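Local coordinates for protein ferredoxin, 2Fe-2S (Aquifex aeolicus, PDB 1M2D) that carries a [2Fe-2S] cluster on a thioredoxin-like fold, transfers electrons in metabolic reactions and forms a homodimer in solution, at residues Arg28-Ala33 and Val77-Val82. The protein carries 1 engineered substitution. Residues are numbered along the deposited sequence; the frame is centred on the assembly and turned at random.
Sequences REVFQA and VKPEDV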
loop_
_atom_site.group_PDB
_atom_site.type_symbol
_atom_site.label_atom_id
_atom_site.label_comp_id
_atom_site.label_asym_id
_atom_site.label_seq_id
_atom_site.Cartn_x
_atom_site.Cartn_y
_atom_site.Cartn_z
ATOM N N ARG A 28 -8.399 -12.127 -1.277
ATOM C CA ARG A 28 -8.793 -11.541 -2.590
ATOM C C ARG A 28 -10.284 -11.288 -2.601
ATOM O O ARG A 28 -10.709 -10.374 -3.265
ATOM C CB ARG A 28 -8.306 -12.430 -3.732
ATOM C CG ARG A 28 -6.759 -12.371 -3.665
ATOM C CD ARG A 28 -6.183 -13.188 -4.751
ATOM N NE ARG A 28 -4.737 -13.047 -4.631
ATOM C CZ ARG A 28 -4.033 -13.698 -5.536
ATOM N NH1 ARG A 28 -4.617 -14.440 -6.449
ATOM N NH2 ARG A 28 -2.703 -13.631 -5.498
ATOM N N GLU A 29 -11.071 -12.091 -1.864
ATOM C CA GLU A 29 -12.499 -11.816 -1.723
ATOM C C GLU A 29 -12.751 -10.564 -0.866
ATOM O O GLU A 29 -13.709 -9.816 -1.097
ATOM C CB GLU A 29 -13.241 -13.006 -1.139
ATOM C CG GLU A 29 -13.236 -14.096 -2.193
ATOM C CD GLU A 29 -12.008 -14.909 -2.196
ATOM O OE1 GLU A 29 -11.078 -14.817 -1.384
ATOM O OE2 GLU A 29 -12.008 -15.727 -3.149
ATOM N N VAL A 30 -11.901 -10.281 0.081
ATOM C CA VAL A 30 -11.908 -9.031 0.853
ATOM C C VAL A 30 -11.678 -7.828 -0.063
ATOM O O VAL A 30 -12.397 -6.848 -0.066
ATOM C CB VAL A 30 -10.896 -9.051 1.978
ATOM C CG1 VAL A 30 -10.781 -7.691 2.673
ATOM C CG2 VAL A 30 -11.296 -10.111 2.982
ATOM N N PHE A 31 -10.616 -7.923 -0.874
ATOM C CA PHE A 31 -10.249 -6.869 -1.811
ATOM C C PHE A 31 -11.431 -6.632 -2.742
ATOM O O PHE A 31 -11.882 -5.520 -3.012
ATOM C CB PHE A 31 -8.983 -7.219 -2.596
ATOM C CG PHE A 31 -8.629 -6.249 -3.685
ATOM C CD1 PHE A 31 -8.143 -4.987 -3.367
ATOM C CD2 PHE A 31 -8.786 -6.566 -5.023
ATOM C CE1 PHE A 31 -7.851 -4.078 -4.349
ATOM C CE2 PHE A 31 -8.516 -5.629 -6.014
ATOM C CZ PHE A 31 -8.075 -4.410 -5.686
ATOM N N GLN A 32 -11.995 -7.663 -3.325
ATOM C CA GLN A 32 -13.146 -7.605 -4.222
ATOM C C GLN A 32 -14.326 -6.910 -3.510
ATOM O O GLN A 32 -15.002 -6.085 -4.089
ATOM C CB GLN A 32 -13.555 -8.992 -4.643
ATOM C CG GLN A 32 -14.776 -9.377 -5.462
ATOM C CD GLN A 32 -14.513 -10.821 -5.894
ATOM O OE1 GLN A 32 -14.493 -11.691 -5.017
ATOM N NE2 GLN A 32 -14.244 -11.067 -7.169
ATOM N N ALA A 33 -14.595 -7.257 -2.278
ATOM C CA ALA A 33 -15.713 -6.669 -1.529
ATOM C C ALA A 33 -15.508 -5.170 -1.302
ATOM O O ALA A 33 -16.473 -4.403 -1.474
ATOM C CB ALA A 33 -15.935 -7.366 -0.223
ATOM N N VAL A 77 -9.532 -10.133 8.547
ATOM C CA VAL A 77 -10.692 -9.551 7.911
ATOM C C VAL A 77 -11.376 -10.571 7.000
ATOM O O VAL A 77 -10.730 -11.205 6.170
ATOM C CB VAL A 77 -10.307 -8.301 7.116
ATOM C CG1 VAL A 77 -11.526 -7.647 6.492
ATOM C CG2 VAL A 77 -9.554 -7.321 7.997
ATOM N N LYS A 78 -12.671 -10.703 7.149
ATOM C CA LYS A 78 -13.506 -11.523 6.272
ATOM C C LYS A 78 -14.241 -10.658 5.287
ATOM O O LYS A 78 -14.501 -9.484 5.578
ATOM C CB LYS A 78 -14.567 -12.284 7.067
ATOM C CG LYS A 78 -14.015 -13.297 8.044
ATOM C CD LYS A 78 -15.197 -13.893 8.880
ATOM C CE LYS A 78 -14.718 -15.049 9.724
ATOM N NZ LYS A 78 -15.888 -15.636 10.459
ATOM N N PRO A 79 -14.629 -11.185 4.140
ATOM C CA PRO A 79 -15.472 -10.381 3.238
ATOM C C PRO A 79 -16.717 -9.835 3.930
ATOM O O PRO A 79 -17.130 -8.683 3.670
ATOM C CB PRO A 79 -15.766 -11.360 2.100
ATOM C CG PRO A 79 -14.578 -12.246 2.105
ATOM C CD PRO A 79 -14.274 -12.486 3.561
ATOM N N GLU A 80 -17.291 -10.583 4.854
ATOM C CA GLU A 80 -18.474 -10.172 5.606
ATOM C C GLU A 80 -18.220 -9.010 6.546
ATOM O O GLU A 80 -19.171 -8.414 7.039
ATOM C CB GLU A 80 -19.015 -11.344 6.455
ATOM C CG GLU A 80 -19.509 -12.505 5.626
ATOM C CD GLU A 80 -18.516 -13.522 5.136
ATOM O OE1 GLU A 80 -17.297 -13.373 5.191
ATOM O OE2 GLU A 80 -18.999 -14.567 4.622
ATOM N N ASP A 81 -16.958 -8.664 6.817
ATOM C CA ASP A 81 -16.621 -7.543 7.655
ATOM C C ASP A 81 -16.441 -6.256 6.851
ATOM O O ASP A 81 -16.348 -5.183 7.481
ATOM C CB ASP A 81 -15.277 -7.808 8.355
ATOM C CG ASP A 81 -15.400 -8.976 9.289
ATOM O OD1 ASP A 81 -16.389 -9.014 10.079
ATOM O OD2 ASP A 81 -14.482 -9.803 9.296
ATOM N N VAL A 82 -16.357 -6.323 5.551
ATOM C CA VAL A 82 -16.036 -5.133 4.765
ATOM C C VAL A 82 -17.129 -4.067 4.944
ATOM O O VAL A 82 -16.817 -2.889 5.080
ATOM C CB VAL A 82 -15.798 -5.515 3.310
ATOM C CG1 VAL A 82 -15.744 -4.261 2.433
ATOM C CG2 VAL A 82 -14.493 -6.316 3.218
#
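Val30 meets Val77, Pro79 and Val82 through its two methyl groups. CG1 meets side-chain methyls, and CG2 meets mainly loop backbone. CG1 stands anti to the backbone N (chi1 173°). It lies 3.9 Å from CG1 of Val77 and 4.0 Å from CG2 of Val82. The side chains of Val30 and Val77 cross at about a right angle, while Val82 comes in obliquely. CG2 of Val30 sits 3.4 Å from the carbonyl O of Val77 and close to N of Pro79. CD of the Pro79 ring also touches this methyl. The ring reaches one residue back along the helix as well, where its CG packs 3.6 Å from CB of Glu29. Beyond CB the Glu29 chain bends at chi2 (84°), and its carboxylate leads away from the loop. One turn on from Glu29, CB of Ala33 rests 3.9 Å from CG2 of Val82, and CG1 of Val82 lies against the carbonyl group of Ala33. The side-chain contacts are apolar, and the small groups let CA of Val30 come within 4.5 Å of CA of Pro79. Lys78 N braces the loop, donating to the anti side of Asp81 OD2 over 2.9 Å, 20° out of the carboxylate plane. Asp81 OD1 forms a salt bridge with Arg98. In this thioredoxin-like fold the contact joins helix 27-40 to the loop after strand 72-74 and the first residue of helix 82-91. The Val30 side chain is about 8 Å from that of the cluster ligand Cys22. Val30 and Val77 also touch Val65 of strand 65-68, while Phe31 packs on strand 48-53.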